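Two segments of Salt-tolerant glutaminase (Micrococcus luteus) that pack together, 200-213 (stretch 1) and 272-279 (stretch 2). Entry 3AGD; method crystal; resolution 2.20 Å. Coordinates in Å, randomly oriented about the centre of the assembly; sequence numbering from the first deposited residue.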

# COMPACT_ATOMS: atom_id res chain seq x y z
N THR A 200 -4.95 -25.64 -5.32
CA THR A 200 -3.56 -25.97 -5.04
C THR A 200 -2.88 -24.65 -4.70
O THR A 200 -3.47 -23.58 -4.87
CB THR A 200 -2.84 -26.54 -6.28
OG1 THR A 200 -2.75 -25.52 -7.28
CG2 THR A 200 -3.61 -27.74 -6.85
N VAL A 201 -1.65 -24.74 -4.22
CA VAL A 201 -0.88 -23.55 -3.89
C VAL A 201 -0.85 -22.61 -5.10
O VAL A 201 -1.01 -21.39 -4.97
CB VAL A 201 0.56 -23.91 -3.54
CG1 VAL A 201 1.38 -22.67 -3.35
CG2 VAL A 201 0.59 -24.75 -2.29
N LYS A 202 -0.65 -23.19 -6.28
CA LYS A 202 -0.59 -22.43 -7.52
C LYS A 202 -1.90 -21.71 -7.80
O LYS A 202 -1.90 -20.57 -8.26
CB LYS A 202 -0.24 -23.35 -8.69
CG LYS A 202 1.18 -23.90 -8.67
CD LYS A 202 1.42 -24.80 -9.88
CE LYS A 202 2.84 -25.33 -9.92
NZ LYS A 202 3.08 -26.20 -11.11
N ASP A 203 -3.02 -22.38 -7.55
CA ASP A 203 -4.31 -21.76 -7.77
C ASP A 203 -4.43 -20.50 -6.92
O ASP A 203 -4.79 -19.43 -7.42
CB ASP A 203 -5.45 -22.72 -7.39
CG ASP A 203 -5.57 -23.89 -8.34
OD1 ASP A 203 -5.64 -23.67 -9.57
OD2 ASP A 203 -5.63 -25.03 -7.85
N LEU A 204 -4.11 -20.63 -5.64
CA LEU A 204 -4.18 -19.50 -4.72
C LEU A 204 -3.32 -18.33 -5.17
O LEU A 204 -3.76 -17.18 -5.15
CB LEU A 204 -3.77 -19.92 -3.30
CG LEU A 204 -4.81 -20.69 -2.48
CD1 LEU A 204 -4.25 -20.95 -1.09
CD2 LEU A 204 -6.10 -19.88 -2.39
N ALA A 205 -2.08 -18.62 -5.56
CA ALA A 205 -1.16 -17.57 -6.01
C ALA A 205 -1.79 -16.75 -7.13
O ALA A 205 -1.80 -15.52 -7.09
CB ALA A 205 0.15 -18.20 -6.48
N VAL A 206 -2.31 -17.44 -8.14
CA VAL A 206 -2.92 -16.77 -9.28
C VAL A 206 -4.17 -16.00 -8.88
O VAL A 206 -4.40 -14.88 -9.35
CB VAL A 206 -3.26 -17.78 -10.40
CG1 VAL A 206 -3.94 -17.06 -11.55
CG2 VAL A 206 -1.97 -18.47 -10.88
N MET A 207 -4.99 -16.61 -8.03
CA MET A 207 -6.21 -15.96 -7.56
C MET A 207 -5.81 -14.69 -6.80
O MET A 207 -6.37 -13.62 -7.02
CB MET A 207 -6.98 -16.93 -6.66
CG MET A 207 -7.59 -18.12 -7.41
SD MET A 207 -8.04 -19.52 -6.35
CE MET A 207 -9.64 -18.96 -5.73
N GLY A 208 -4.80 -14.82 -5.94
CA GLY A 208 -4.33 -13.68 -5.18
C GLY A 208 -3.80 -12.58 -6.10
O GLY A 208 -4.05 -11.40 -5.86
N ALA A 209 -3.08 -12.98 -7.15
CA ALA A 209 -2.53 -12.02 -8.10
C ALA A 209 -3.63 -11.19 -8.77
O ALA A 209 -3.44 -10.00 -9.03
CB ALA A 209 -1.71 -12.75 -9.16
N CYS A 210 -4.76 -11.83 -9.05
CA CYS A 210 -5.88 -11.13 -9.67
C CYS A 210 -6.31 -9.97 -8.78
O CYS A 210 -6.77 -8.93 -9.26
CB CYS A 210 -7.07 -12.08 -9.87
SG CYS A 210 -6.91 -13.27 -11.24
N LEU A 211 -6.17 -10.15 -7.47
CA LEU A 211 -6.53 -9.11 -6.52
C LEU A 211 -5.40 -8.08 -6.45
O LEU A 211 -5.64 -6.89 -6.42
CB LEU A 211 -6.76 -9.71 -5.12
CG LEU A 211 -7.95 -10.65 -4.91
CD1 LEU A 211 -7.88 -11.24 -3.49
CD2 LEU A 211 -9.26 -9.90 -5.12
N ALA A 212 -4.16 -8.57 -6.45
CA ALA A 212 -2.98 -7.72 -6.37
C ALA A 212 -2.83 -6.74 -7.53
O ALA A 212 -2.32 -5.64 -7.35
CB ALA A 212 -1.73 -8.58 -6.25
N THR A 213 -3.26 -7.15 -8.72
CA THR A 213 -3.15 -6.29 -9.90
C THR A 213 -4.32 -5.33 -10.02
O THR A 213 -4.40 -4.55 -10.97
CB THR A 213 -3.10 -7.13 -11.20
OG1 THR A 213 -4.31 -7.89 -11.32
CG2 THR A 213 -1.90 -8.08 -11.19
N ARG A 272 2.41 -6.21 -6.85
CA ARG A 272 3.60 -7.04 -6.93
C ARG A 272 3.48 -8.55 -6.94
O ARG A 272 4.16 -9.20 -7.73
CB ARG A 272 4.59 -6.60 -5.86
CG ARG A 272 5.24 -5.29 -6.26
CD ARG A 272 5.85 -4.59 -5.10
NE ARG A 272 4.85 -4.15 -4.14
CZ ARG A 272 5.16 -3.78 -2.91
NH1 ARG A 272 6.44 -3.81 -2.55
NH2 ARG A 272 4.23 -3.38 -2.06
N VAL A 273 2.62 -9.14 -6.11
CA VAL A 273 2.55 -10.59 -6.12
C VAL A 273 1.32 -11.23 -5.48
O VAL A 273 0.72 -10.69 -4.55
CB VAL A 273 3.83 -11.15 -5.44
CG1 VAL A 273 3.73 -10.98 -3.93
CG2 VAL A 273 4.06 -12.60 -5.84
N GLY A 274 0.95 -12.39 -6.01
CA GLY A 274 -0.15 -13.17 -5.48
C GLY A 274 0.56 -14.33 -4.80
O GLY A 274 1.48 -14.90 -5.38
N ILE A 275 0.16 -14.66 -3.58
CA ILE A 275 0.84 -15.74 -2.85
C ILE A 275 -0.07 -16.89 -2.43
O ILE A 275 -1.19 -16.68 -1.95
CB ILE A 275 1.53 -15.20 -1.59
CG1 ILE A 275 2.58 -14.16 -1.98
CG2 ILE A 275 2.14 -16.34 -0.79
CD1 ILE A 275 3.05 -13.31 -0.81
N GLY A 276 0.43 -18.10 -2.60
CA GLY A 276 -0.30 -19.29 -2.21
C GLY A 276 0.66 -20.17 -1.44
O GLY A 276 1.75 -20.45 -1.94
N VAL A 277 0.30 -20.56 -0.23
CA VAL A 277 1.17 -21.43 0.56
C VAL A 277 0.32 -22.58 1.11
O VAL A 277 -0.86 -22.41 1.42
CB VAL A 277 1.81 -20.71 1.76
CG1 VAL A 277 2.91 -21.59 2.36
CG2 VAL A 277 2.38 -19.37 1.34
N PHE A 278 0.94 -23.75 1.24
CA PHE A 278 0.23 -24.91 1.75
C PHE A 278 1.06 -25.74 2.71
O PHE A 278 2.16 -26.19 2.39
CB PHE A 278 -0.22 -25.78 0.57
CG PHE A 278 -0.73 -27.14 0.97
CD1 PHE A 278 -1.79 -27.27 1.87
CD2 PHE A 278 -0.15 -28.29 0.44
CE1 PHE A 278 -2.27 -28.53 2.22
CE2 PHE A 278 -0.62 -29.56 0.79
CZ PHE A 278 -1.69 -29.68 1.69
N SER A 279 0.51 -25.93 3.91
CA SER A 279 1.15 -26.74 4.94
C SER A 279 0.06 -27.07 5.96
O SER A 279 -0.33 -26.22 6.76
CB SER A 279 2.30 -25.97 5.60
OG SER A 279 3.00 -26.81 6.50

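The helix 201-212 lies almost directly on the backbone of the strand 273-278. The two axes approach to 5.4 Å, and the chains run roughly antiparallel, at 153°. Two glycines of the strand make this possible. At G274, the CA of A209 is only 3.7 Å from the glycine CA. A CB on G274 would sit about 2.1 Å from A205 O and from A209 N, a clash with both. At G276, a CB would fall 2.1 Å from V201 O and also strike L204 CB. With no side chain there, the glycine CA atoms reach the helix backbone. G274 CA lies 3.3 Å from A205 O, and G276 CA lies 3.5 Å from V201 O; both are CA-H...O contacts. No hydrogen bond crosses the interface. The same two carbonyls accept the helical bonds from A209 N and A205 N.

Other helix residues, small and large, add to the contact. G208 C comes within 3.7 Å of G274 CA. A212 CB packs 3.7 Å from V273 O. L204 points toward the strand, its CB 3.7 Å from G276 CA. V201 CG2 and F278 CB form an apolar contact at 3.1 Å, shorter than usual for two carbons. V273, I275 and V277, which alternate with G274 and G276 along the strand, point their CA-to-CB bonds away from the helix.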